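Local atomic coordinates of Lic11098 (Leptospira interrogans serogroup Icterohaemorrhagiae serovar copenhageni, PDB entry 4U08), a protein that is of unknown function but is a leucine-rich repeat protein and possible virulence factor of a human pathogen. Residues A[12-16]-A[36-42]; A[188-194]-A[210-216]; A[250-256]-A[271-277]. All blocks are in the same frame, centred on the assembly; numbering follows the deposited sequence.

Contact 1: A[12-16]-A[36-42]; sequences ITEAL and PGEIGKL
Leu16 lays its CD2 methyl over the 3-10 turn of 37-41, 3.3 Å from Glu38 O and 4.3 Å from Leu42 CD2. The contact lies at the N-terminal end of a leucine-rich repeat solenoid, where the helical segment 12-16 packs on the short 3-10 segment between strands 24-26 and 47-49. Segment 12-16 is alpha-helical, with Leu16 N hydrogen-bonded to Ile12 O at 2.9 Å. In 36-42, i to i+3 (3-10) hydrogen bonds link Ile39 N to Pro36 O, Lys41 N to Glu38 O and Leu42 N to Ile39 O, each at 3.1 Å. The nearest CA pairs are Ile12 with Ile39 at 8.0 Å and Leu16 with Leu42 at 7.4 Å. No hydrogen bond joins the segments; the 315 Å² they bury come mainly from aliphatic groups. Ile12, with both chi angles t, extends toward the turn; Ile39, t at chi1 and p at chi2, swings its CD1 to meet it. Leu16 and Leu42 both adopt the m,t rotamer and meet end to end. Ala15 points toward Leu42, with Ala15 CB 4.2 Å and Ala15 O 3.8 Å from Leu42 CD2. Ala15, Ile39 and Leu42 also touch Leu25 of strand 24-26, so the contact adjoins the leucine core of the first coils, while Thr13 and Glu14 are exposed and take no part. At the Pro36 edge, Ile12 CD1 lies 4.0 Å from Pro36 CD and 3.8 Å from Ile39 CD1.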
loop_
_atom_site.group_PDB
_atom_site.type_symbol
_atom_site.label_atom_id
_atom_site.label_comp_id
_atom_site.label_asym_id
_atom_site.label_seq_id
_atom_site.Cartn_x
_atom_site.Cartn_y
_atom_site.Cartn_z
ATOM N N ILE A 12 -18.653 31.362 13.738
ATOM C CA ILE A 12 -17.691 31.994 14.651
ATOM C C ILE A 12 -18.319 33.185 15.422
ATOM O O ILE A 12 -18.023 33.337 16.611
ATOM C CB ILE A 12 -16.345 32.345 13.945
ATOM C CG1 ILE A 12 -15.248 32.735 14.972
ATOM C CG2 ILE A 12 -16.502 33.385 12.824
ATOM C CD1 ILE A 12 -13.805 32.418 14.559
ATOM N N THR A 13 -19.220 33.971 14.782
ATOM C CA THR A 13 -19.902 35.100 15.437
ATOM C C THR A 13 -20.761 34.592 16.601
ATOM O O THR A 13 -20.691 35.153 17.698
ATOM C CB THR A 13 -20.667 35.960 14.410
ATOM O OG1 THR A 13 -19.753 36.420 13.411
ATOM C CG2 THR A 13 -21.371 37.158 15.045
ATOM N N GLU A 14 -21.523 33.503 16.366
ATOM C CA GLU A 14 -22.369 32.852 17.369
ATOM C C GLU A 14 -21.510 32.237 18.470
ATOM O O GLU A 14 -21.852 32.354 19.647
ATOM C CB GLU A 14 -23.252 31.772 16.716
ATOM C CG GLU A 14 -24.344 32.314 15.807
ATOM C CD GLU A 14 -25.388 33.173 16.495
ATOM O OE1 GLU A 14 -26.206 32.615 17.261
ATOM O OE2 GLU A 14 -25.382 34.404 16.274
ATOM N N ALA A 15 -20.380 31.604 18.080
ATOM C CA ALA A 15 -19.425 30.976 18.996
ATOM C C ALA A 15 -18.810 32.010 19.931
ATOM O O ALA A 15 -18.620 31.727 21.113
ATOM C CB ALA A 15 -18.332 30.259 18.212
ATOM N N LEU A 16 -18.547 33.217 19.410
ATOM C CA LEU A 16 -17.953 34.303 20.183
ATOM C C LEU A 16 -18.936 34.980 21.151
ATOM O O LEU A 16 -18.482 35.595 22.115
ATOM C CB LEU A 16 -17.258 35.325 19.271
ATOM C CG LEU A 16 -15.919 34.861 18.679
ATOM C CD1 LEU A 16 -15.537 35.687 17.478
ATOM C CD2 LEU A 16 -14.811 34.864 19.720
ATOM N N PRO A 36 -10.293 34.978 12.107
ATOM C CA PRO A 36 -10.101 36.106 13.038
ATOM C C PRO A 36 -9.281 35.730 14.269
ATOM O O PRO A 36 -9.397 34.607 14.765
ATOM C CB PRO A 36 -11.535 36.506 13.420
ATOM C CG PRO A 36 -12.403 35.921 12.352
ATOM C CD PRO A 36 -11.725 34.652 11.954
ATOM N N GLY A 37 -8.458 36.674 14.735
ATOM C CA GLY A 37 -7.615 36.520 15.917
ATOM C C GLY A 37 -8.392 36.197 17.180
ATOM O O GLY A 37 -7.843 35.588 18.100
ATOM N N GLU A 38 -9.696 36.560 17.219
ATOM C CA GLU A 38 -10.592 36.297 18.357
ATOM C C GLU A 38 -10.846 34.789 18.577
ATOM O O GLU A 38 -11.502 34.421 19.553
ATOM C CB GLU A 38 -11.923 37.096 18.297
ATOM C CG GLU A 38 -12.212 37.865 17.011
ATOM C CD GLU A 38 -11.429 39.148 16.807
ATOM O OE1 GLU A 38 -11.490 40.037 17.689
ATOM O OE2 GLU A 38 -10.760 39.268 15.756
ATOM N N ILE A 39 -10.275 33.919 17.701
ATOM C CA ILE A 39 -10.357 32.458 17.826
ATOM C C ILE A 39 -9.754 32.007 19.173
ATOM O O ILE A 39 -10.279 31.086 19.799
ATOM C CB ILE A 39 -9.731 31.724 16.594
ATOM C CG1 ILE A 39 -10.070 30.217 16.584
ATOM C CG2 ILE A 39 -8.218 31.964 16.443
ATOM C CD1 ILE A 39 -11.379 29.875 15.962
ATOM N N GLY A 40 -8.714 32.721 19.617
ATOM C CA GLY A 40 -7.996 32.482 20.863
ATOM C C GLY A 40 -8.846 32.569 22.110
ATOM O O GLY A 40 -8.465 32.025 23.149
ATOM N N LYS A 41 -10.010 33.243 22.007
ATOM C CA LYS A 41 -10.945 33.401 23.120
ATOM C C LYS A 41 -11.690 32.095 23.448
ATOM O O LYS A 41 -12.097 31.915 24.598
ATOM C CB LYS A 41 -11.937 34.567 22.886
ATOM C CG LYS A 41 -11.342 35.906 22.386
ATOM C CD LYS A 41 -10.155 36.458 23.195
ATOM C CE LYS A 41 -8.921 36.563 22.325
ATOM N NZ LYS A 41 -7.722 36.972 23.101
ATOM N N LEU A 42 -11.837 31.171 22.453
ATOM C CA LEU A 42 -12.513 29.874 22.630
ATOM C C LEU A 42 -11.591 28.914 23.404
ATOM O O LEU A 42 -11.068 27.953 22.838
ATOM C CB LEU A 42 -12.950 29.277 21.268
ATOM C CG LEU A 42 -13.693 30.193 20.277
ATOM C CD1 LEU A 42 -13.935 29.483 18.968
ATOM C CD2 LEU A 42 -15.022 30.691 20.840
#

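Contact 2: A[188-194]-A[210-216]; sequences LDHNQLN and HLRNNQL. With ZN (zinc ion), chain F; ZN (zinc ion), chain G.
Two successive repeat turns run side by side, with CA pairs Asp189-Arg212, His190-Asn213 and Asn194-Leu216 each 4.6 Å apart. Each segment turns at a residue in the left-handed helical region of phi/psi, His190 (57/47) and Asn213 (61/51). Backbone hydrogen bonds join Leu188 N to His210 O, His190 N to Arg212 O and Gln215 N to Leu193 O, all 2.8 Å. Buried Asn214 (chi1 m) bridges the coils: ND2 donates to Leu188 O (2.9 Å) and Leu211 O (3.1 Å), and OD1 accepts from Leu193 N (3.1 Å). Asn191 bonds likewise to Leu165 and Leu170 of the preceding repeat. Asp189 OD2 forms a salt bridge with Arg212 NH2 (2.8 Å), while its OD1 takes Arg212 N (3.0 Å). Asn213 CB sits 4.3 Å from the His190 ring centroid, a CH-pi contact over its face. His190 ND1 binds one zinc at 1.9 Å together with His167 and water 3; His210 ND1 binds another at 2.2 Å with water 1. This is the asparagine ladder of a leucine-rich repeat solenoid, carrying surface zinc sites.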
loop_
_atom_site.group_PDB
_atom_site.type_symbol
_atom_site.label_atom_id
_atom_site.label_comp_id
_atom_site.label_asym_id
_atom_site.label_seq_id
_atom_site.Cartn_x
_atom_site.Cartn_y
_atom_site.Cartn_z
ATOM N N LEU A 188 5.692 3.742 0.037
ATOM C CA LEU A 188 6.727 4.302 -0.833
ATOM C C LEU A 188 6.360 4.275 -2.328
ATOM O O LEU A 188 7.245 4.417 -3.168
ATOM C CB LEU A 188 8.047 3.544 -0.596
ATOM C CG LEU A 188 8.695 3.758 0.779
ATOM C CD1 LEU A 188 9.702 2.703 1.052
ATOM C CD2 LEU A 188 9.296 5.181 0.876
ATOM N N ASP A 189 5.074 4.082 -2.670
ATOM C CA ASP A 189 4.647 4.040 -4.074
ATOM C C ASP A 189 5.057 5.273 -4.868
ATOM O O ASP A 189 4.935 6.395 -4.388
ATOM C CB ASP A 189 3.103 3.971 -4.209
ATOM C CG ASP A 189 2.431 2.718 -3.675
ATOM O OD1 ASP A 189 3.108 1.686 -3.558
ATOM O OD2 ASP A 189 1.223 2.780 -3.381
ATOM N N HIS A 190 5.422 5.054 -6.115
ATOM C CA HIS A 190 5.679 6.102 -7.099
ATOM C C HIS A 190 6.768 7.126 -6.692
ATOM O O HIS A 190 6.603 8.337 -6.835
ATOM C CB HIS A 190 4.351 6.796 -7.487
ATOM C CG HIS A 190 4.254 7.122 -8.948
ATOM N ND1 HIS A 190 3.024 7.293 -9.573
ATOM C CD2 HIS A 190 5.238 7.288 -9.868
ATOM C CE1 HIS A 190 3.296 7.561 -10.838
ATOM N NE2 HIS A 190 4.615 7.559 -11.069
ATOM N N ASN A 191 7.890 6.617 -6.204
ATOM C CA ASN A 191 9.071 7.440 -5.962
ATOM C C ASN A 191 9.993 7.007 -7.116
ATOM O O ASN A 191 9.483 6.586 -8.154
ATOM C CB ASN A 191 9.662 7.154 -4.571
ATOM C CG ASN A 191 8.970 7.908 -3.495
ATOM O OD1 ASN A 191 9.165 9.095 -3.357
ATOM N ND2 ASN A 191 8.134 7.250 -2.710
ATOM N N GLN A 192 11.316 7.038 -6.950
ATOM C CA GLN A 192 12.205 6.547 -8.000
ATOM C C GLN A 192 13.274 5.697 -7.369
ATOM O O GLN A 192 14.447 5.737 -7.751
ATOM C CB GLN A 192 12.746 7.688 -8.914
ATOM C CG GLN A 192 13.217 8.945 -8.204
ATOM C CD GLN A 192 13.440 10.087 -9.171
ATOM O OE1 GLN A 192 13.987 9.920 -10.269
ATOM N NE2 GLN A 192 13.040 11.284 -8.777
ATOM N N LEU A 193 12.862 4.912 -6.354
ATOM C CA LEU A 193 13.773 4.061 -5.607
ATOM C C LEU A 193 14.437 3.058 -6.511
ATOM O O LEU A 193 13.758 2.303 -7.188
ATOM C CB LEU A 193 13.038 3.352 -4.454
ATOM C CG LEU A 193 12.514 4.241 -3.313
ATOM C CD1 LEU A 193 11.536 3.455 -2.427
ATOM C CD2 LEU A 193 13.660 4.760 -2.442
ATOM N N ASN A 194 15.772 3.057 -6.535
ATOM C CA ASN A 194 16.534 2.125 -7.367
ATOM C C ASN A 194 17.113 1.004 -6.537
ATOM O O ASN A 194 17.530 -0.014 -7.074
ATOM C CB ASN A 194 17.619 2.860 -8.190
ATOM C CG ASN A 194 18.459 3.841 -7.412
ATOM O OD1 ASN A 194 19.213 3.469 -6.517
ATOM N ND2 ASN A 194 18.349 5.121 -7.751
ATOM N N HIS A 210 4.360 -0.919 0.601
ATOM C CA HIS A 210 3.919 -0.436 -0.702
ATOM C C HIS A 210 5.109 0.132 -1.447
ATOM O O HIS A 210 5.674 1.145 -1.024
ATOM C CB HIS A 210 2.825 0.628 -0.522
ATOM C CG HIS A 210 1.487 0.048 -0.158
ATOM N ND1 HIS A 210 0.377 0.837 -0.054
ATOM C CD2 HIS A 210 1.134 -1.233 0.110
ATOM C CE1 HIS A 210 -0.618 0.031 0.289
ATOM N NE2 HIS A 210 -0.208 -1.226 0.391
ATOM N N LEU A 211 5.548 -0.563 -2.492
ATOM C CA LEU A 211 6.708 -0.159 -3.293
ATOM C C LEU A 211 6.392 -0.093 -4.778
ATOM O O LEU A 211 7.300 -0.190 -5.611
ATOM C CB LEU A 211 7.866 -1.129 -3.061
ATOM C CG LEU A 211 8.671 -0.916 -1.776
ATOM C CD1 LEU A 211 9.514 -2.108 -1.493
ATOM C CD2 LEU A 211 9.561 0.303 -1.902
ATOM N N ARG A 212 5.110 0.074 -5.111
ATOM C CA ARG A 212 4.656 0.089 -6.497
ATOM C C ARG A 212 5.223 1.258 -7.257
ATOM O O ARG A 212 5.335 2.351 -6.711
ATOM C CB ARG A 212 3.123 0.149 -6.560
ATOM C CG ARG A 212 2.450 -1.097 -5.971
ATOM C CD ARG A 212 0.966 -0.859 -5.808
ATOM N NE ARG A 212 0.662 -0.130 -4.575
ATOM C CZ ARG A 212 -0.565 0.196 -4.184
ATOM N NH1 ARG A 212 -1.614 -0.146 -4.919
ATOM N NH2 ARG A 212 -0.752 0.858 -3.052
ATOM N N ASN A 213 5.510 1.052 -8.536
ATOM C CA ASN A 213 5.938 2.120 -9.423
ATOM C C ASN A 213 7.246 2.797 -8.972
ATOM O O ASN A 213 7.323 4.012 -8.865
ATOM C CB ASN A 213 4.795 3.149 -9.652
ATOM C CG ASN A 213 4.545 3.507 -11.094
ATOM O OD1 ASN A 213 3.433 3.882 -11.461
ATOM N ND2 ASN A 213 5.577 3.468 -11.924
ATOM N N ASN A 214 8.259 1.999 -8.706
ATOM C CA ASN A 214 9.593 2.510 -8.386
ATOM C C ASN A 214 10.540 1.982 -9.468
ATOM O O ASN A 214 10.057 1.580 -10.534
ATOM C CB ASN A 214 10.008 2.134 -6.951
ATOM C CG ASN A 214 9.422 3.079 -5.948
ATOM O OD1 ASN A 214 9.887 4.202 -5.801
ATOM N ND2 ASN A 214 8.371 2.671 -5.252
ATOM N N GLN A 215 11.851 1.978 -9.225
ATOM C CA GLN A 215 12.827 1.511 -10.215
ATOM C C GLN A 215 13.722 0.425 -9.653
ATOM O O GLN A 215 14.896 0.351 -10.013
ATOM C CB GLN A 215 13.652 2.711 -10.747
ATOM C CG GLN A 215 12.827 3.657 -11.635
ATOM C CD GLN A 215 13.416 5.046 -11.756
ATOM O OE1 GLN A 215 14.642 5.252 -11.770
ATOM N NE2 GLN A 215 12.547 6.036 -11.911
ATOM N N LEU A 216 13.167 -0.451 -8.773
ATOM C CA LEU A 216 13.934 -1.531 -8.156
ATOM C C LEU A 216 14.321 -2.619 -9.132
ATOM O O LEU A 216 13.463 -3.112 -9.854
ATOM C CB LEU A 216 13.153 -2.156 -6.973
ATOM C CG LEU A 216 12.812 -1.215 -5.814
ATOM C CD1 LEU A 216 11.797 -1.890 -4.863
ATOM C CD2 LEU A 216 14.083 -0.835 -5.041
HETATM ZN ZN ZN F . 0.399 3.079 -0.074
HETATM ZN ZN ZN G . 1.372 7.167 -8.640
HETATM O O HOH W 1 2.238 4.110 -0.809
HETATM O O HOH W 2 16.418 5.431 -9.734
HETATM O O HOH W 3 1.278 5.010 -8.161
#

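Contact 3: A[250-256]-A[271-277]; sequences QNLQKLK and QLQNLQE
Strand 254-256 meets the start of the next parallel strand through one bridge, Lys254 with Glu277, CA atoms 4.8 Å apart. Leu272 centres an inverse gamma turn and begins the type I turn to Leu275, closed by Leu275 N to Leu272 O at 3.1 Å. Gln253 O is a shared acceptor, taking Gln276 N at 2.8 Å and Glu277 N at 3.1 Å; Leu255 N then donates to Glu277 O at 3.0 Å. Asn274 (chi1 m) satisfies Gln250 O through ND2 at 2.8 Å, and Asn274 N donates to water 4 at 3.0 Å, a water 2.8 Å from Leu252 O. Asn251 ND2 donates to Gln227 O. Lys254, t at chi2 and chi3, brings NZ to Glu277 OE1 at 2.9 Å in a salt bridge; Lys256 NZ makes a long one, 3.7 Å from Glu277 OE2. Leu275 CD1 packs on Leu252 CD2 (4.0 Å) and Leu255 CB (3.9 Å), the leucine core of the repeats. On one flank Leu252 and Leu255 touch Leu232 of strand 231-233; on the other Glu277 lies against Thr300 and Tyr302 of strand 300-302.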
loop_
_atom_site.group_PDB
_atom_site.type_symbol
_atom_site.label_atom_id
_atom_site.label_comp_id
_atom_site.label_asym_id
_atom_site.label_seq_id
_atom_site.Cartn_x
_atom_site.Cartn_y
_atom_site.Cartn_z
ATOM N N GLN A 250 7.016 -16.005 6.433
ATOM C CA GLN A 250 5.980 -16.964 6.835
ATOM C C GLN A 250 4.584 -16.377 6.998
ATOM O O GLN A 250 3.617 -17.132 6.912
ATOM C CB GLN A 250 6.384 -17.725 8.108
ATOM C CG GLN A 250 7.677 -18.560 7.999
ATOM C CD GLN A 250 7.681 -19.482 6.800
ATOM O OE1 GLN A 250 8.204 -19.150 5.741
ATOM N NE2 GLN A 250 6.937 -20.565 6.844
ATOM N N ASN A 251 4.469 -15.057 7.223
ATOM C CA ASN A 251 3.164 -14.419 7.396
ATOM C C ASN A 251 2.621 -13.766 6.134
ATOM O O ASN A 251 1.520 -13.215 6.152
ATOM C CB ASN A 251 3.209 -13.429 8.581
ATOM C CG ASN A 251 3.273 -14.181 9.895
ATOM O OD1 ASN A 251 2.441 -15.047 10.179
ATOM N ND2 ASN A 251 4.338 -14.003 10.662
ATOM N N LEU A 252 3.405 -13.803 5.049
ATOM C CA LEU A 252 3.035 -13.152 3.804
ATOM C C LEU A 252 1.792 -13.750 3.196
ATOM O O LEU A 252 1.745 -14.961 2.978
ATOM C CB LEU A 252 4.195 -13.149 2.786
ATOM C CG LEU A 252 4.074 -12.095 1.664
ATOM C CD1 LEU A 252 4.187 -10.637 2.199
ATOM C CD2 LEU A 252 5.062 -12.374 0.555
ATOM N N GLN A 253 0.800 -12.889 2.930
ATOM C CA GLN A 253 -0.507 -13.284 2.380
ATOM C C GLN A 253 -0.642 -12.854 0.966
ATOM O O GLN A 253 -1.337 -13.521 0.199
ATOM C CB GLN A 253 -1.645 -12.643 3.205
ATOM C CG GLN A 253 -1.719 -13.190 4.630
ATOM C CD GLN A 253 -2.753 -12.505 5.497
ATOM O OE1 GLN A 253 -3.136 -11.348 5.291
ATOM N NE2 GLN A 253 -3.190 -13.202 6.524
ATOM N N LYS A 254 -0.075 -11.682 0.622
ATOM C CA LYS A 254 -0.190 -11.142 -0.729
ATOM C C LYS A 254 1.151 -10.703 -1.263
ATOM O O LYS A 254 1.840 -9.883 -0.645
ATOM C CB LYS A 254 -1.169 -9.954 -0.795
ATOM C CG LYS A 254 -2.622 -10.301 -0.544
ATOM C CD LYS A 254 -3.533 -9.109 -0.831
ATOM C CE LYS A 254 -4.978 -9.383 -0.475
ATOM N NZ LYS A 254 -5.614 -10.378 -1.397
ATOM N N LEU A 255 1.517 -11.242 -2.426
ATOM C CA LEU A 255 2.748 -10.888 -3.133
ATOM C C LEU A 255 2.331 -10.424 -4.529
ATOM O O LEU A 255 1.827 -11.226 -5.335
ATOM C CB LEU A 255 3.714 -12.075 -3.177
ATOM C CG LEU A 255 5.058 -11.857 -3.887
ATOM C CD1 LEU A 255 5.795 -10.628 -3.320
ATOM C CD2 LEU A 255 5.919 -13.102 -3.800
ATOM N N LYS A 256 2.451 -9.116 -4.776
ATOM C CA LYS A 256 2.047 -8.518 -6.055
ATOM C C LYS A 256 3.288 -8.075 -6.818
ATOM O O LYS A 256 3.995 -7.181 -6.360
ATOM C CB LYS A 256 1.062 -7.374 -5.823
ATOM C CG LYS A 256 -0.315 -7.892 -5.424
ATOM C CD LYS A 256 -1.402 -6.877 -5.696
ATOM C CE LYS A 256 -2.762 -7.371 -5.294
ATOM N NZ LYS A 256 -2.887 -7.507 -3.818
ATOM N N GLN A 271 8.068 -22.019 0.385
ATOM C CA GLN A 271 8.085 -21.854 1.846
ATOM C C GLN A 271 7.055 -20.827 2.340
ATOM O O GLN A 271 6.900 -20.672 3.546
ATOM C CB GLN A 271 9.500 -21.437 2.293
ATOM C CG GLN A 271 10.570 -22.500 2.079
ATOM C CD GLN A 271 11.961 -21.970 2.292
ATOM O OE1 GLN A 271 12.180 -20.875 2.805
ATOM N NE2 GLN A 271 12.939 -22.735 1.905
ATOM N N LEU A 272 6.360 -20.131 1.419
ATOM C CA LEU A 272 5.399 -19.077 1.770
ATOM C C LEU A 272 4.080 -19.676 2.245
ATOM O O LEU A 272 3.073 -19.613 1.564
ATOM C CB LEU A 272 5.242 -18.063 0.628
ATOM C CG LEU A 272 6.499 -17.235 0.277
ATOM C CD1 LEU A 272 6.299 -16.442 -0.989
ATOM C CD2 LEU A 272 6.859 -16.300 1.390
ATOM N N GLN A 273 4.122 -20.258 3.454
ATOM C CA GLN A 273 3.041 -20.955 4.153
ATOM C C GLN A 273 1.649 -20.278 4.058
ATOM O O GLN A 273 0.647 -20.939 3.778
ATOM C CB GLN A 273 3.467 -21.155 5.635
ATOM C CG GLN A 273 2.404 -21.741 6.590
ATOM C CD GLN A 273 1.942 -23.140 6.243
ATOM O OE1 GLN A 273 0.757 -23.459 6.363
ATOM N NE2 GLN A 273 2.852 -24.011 5.806
ATOM N N ASN A 274 1.601 -18.965 4.269
ATOM C CA ASN A 274 0.349 -18.205 4.327
ATOM C C ASN A 274 -0.049 -17.476 3.079
ATOM O O ASN A 274 -1.075 -16.815 3.081
ATOM C CB ASN A 274 0.420 -17.227 5.505
ATOM C CG ASN A 274 0.097 -17.931 6.780
ATOM O OD1 ASN A 274 -1.008 -18.462 6.945
ATOM N ND2 ASN A 274 1.089 -18.067 7.647
ATOM N N LEU A 275 0.718 -17.622 1.982
ATOM C CA LEU A 275 0.433 -16.906 0.759
ATOM C C LEU A 275 -0.919 -17.299 0.149
ATOM O O LEU A 275 -1.168 -18.480 -0.080
ATOM C CB LEU A 275 1.582 -17.090 -0.244
ATOM C CG LEU A 275 1.622 -16.058 -1.358
ATOM C CD1 LEU A 275 2.078 -14.690 -0.836
ATOM C CD2 LEU A 275 2.505 -16.579 -2.515
ATOM N N GLN A 276 -1.792 -16.296 -0.072
ATOM C CA GLN A 276 -3.132 -16.475 -0.629
ATOM C C GLN A 276 -3.230 -15.909 -2.029
ATOM O O GLN A 276 -4.049 -16.358 -2.831
ATOM C CB GLN A 276 -4.180 -15.777 0.258
ATOM C CG GLN A 276 -4.046 -16.103 1.729
ATOM C CD GLN A 276 -5.225 -15.586 2.512
ATOM O OE1 GLN A 276 -5.530 -14.389 2.564
ATOM N NE2 GLN A 276 -5.927 -16.510 3.112
ATOM N N GLU A 277 -2.454 -14.859 -2.307
ATOM C CA GLU A 277 -2.468 -14.233 -3.619
ATOM C C GLU A 277 -1.049 -14.024 -4.128
ATOM O O GLU A 277 -0.202 -13.459 -3.417
ATOM C CB GLU A 277 -3.259 -12.917 -3.587
ATOM C CG GLU A 277 -3.391 -12.273 -4.964
ATOM C CD GLU A 277 -4.265 -11.038 -5.044
ATOM O OE1 GLU A 277 -5.154 -10.867 -4.179
ATOM O OE2 GLU A 277 -4.092 -10.261 -6.006
HETATM O O HOH W 4 3.667 -16.915 3.577
#

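How the contacts relate
The three contacts follow one another along the solenoid, each joining coils that succeed one another in the chain, and together they sample its N-terminal end, the turns after the strands and the turns entering them. Contact 1 lies far from the others: its centre is about 45 Å from that of contact 2 and about 54 Å from that of contact 3, on the opposite side of the chain's centre from contact 3. Contacts 2 and 3 have centres about 21 Å apart and nearest atoms about 6 Å apart, without touching. Of the three, contact 2 supplies metal ligands, His190 and His210, whereas the Lys256 side chain of contact 3 stays about 12 Å from a zinc ion. Calcium is bound by Glu161 and Glu184, outside all three.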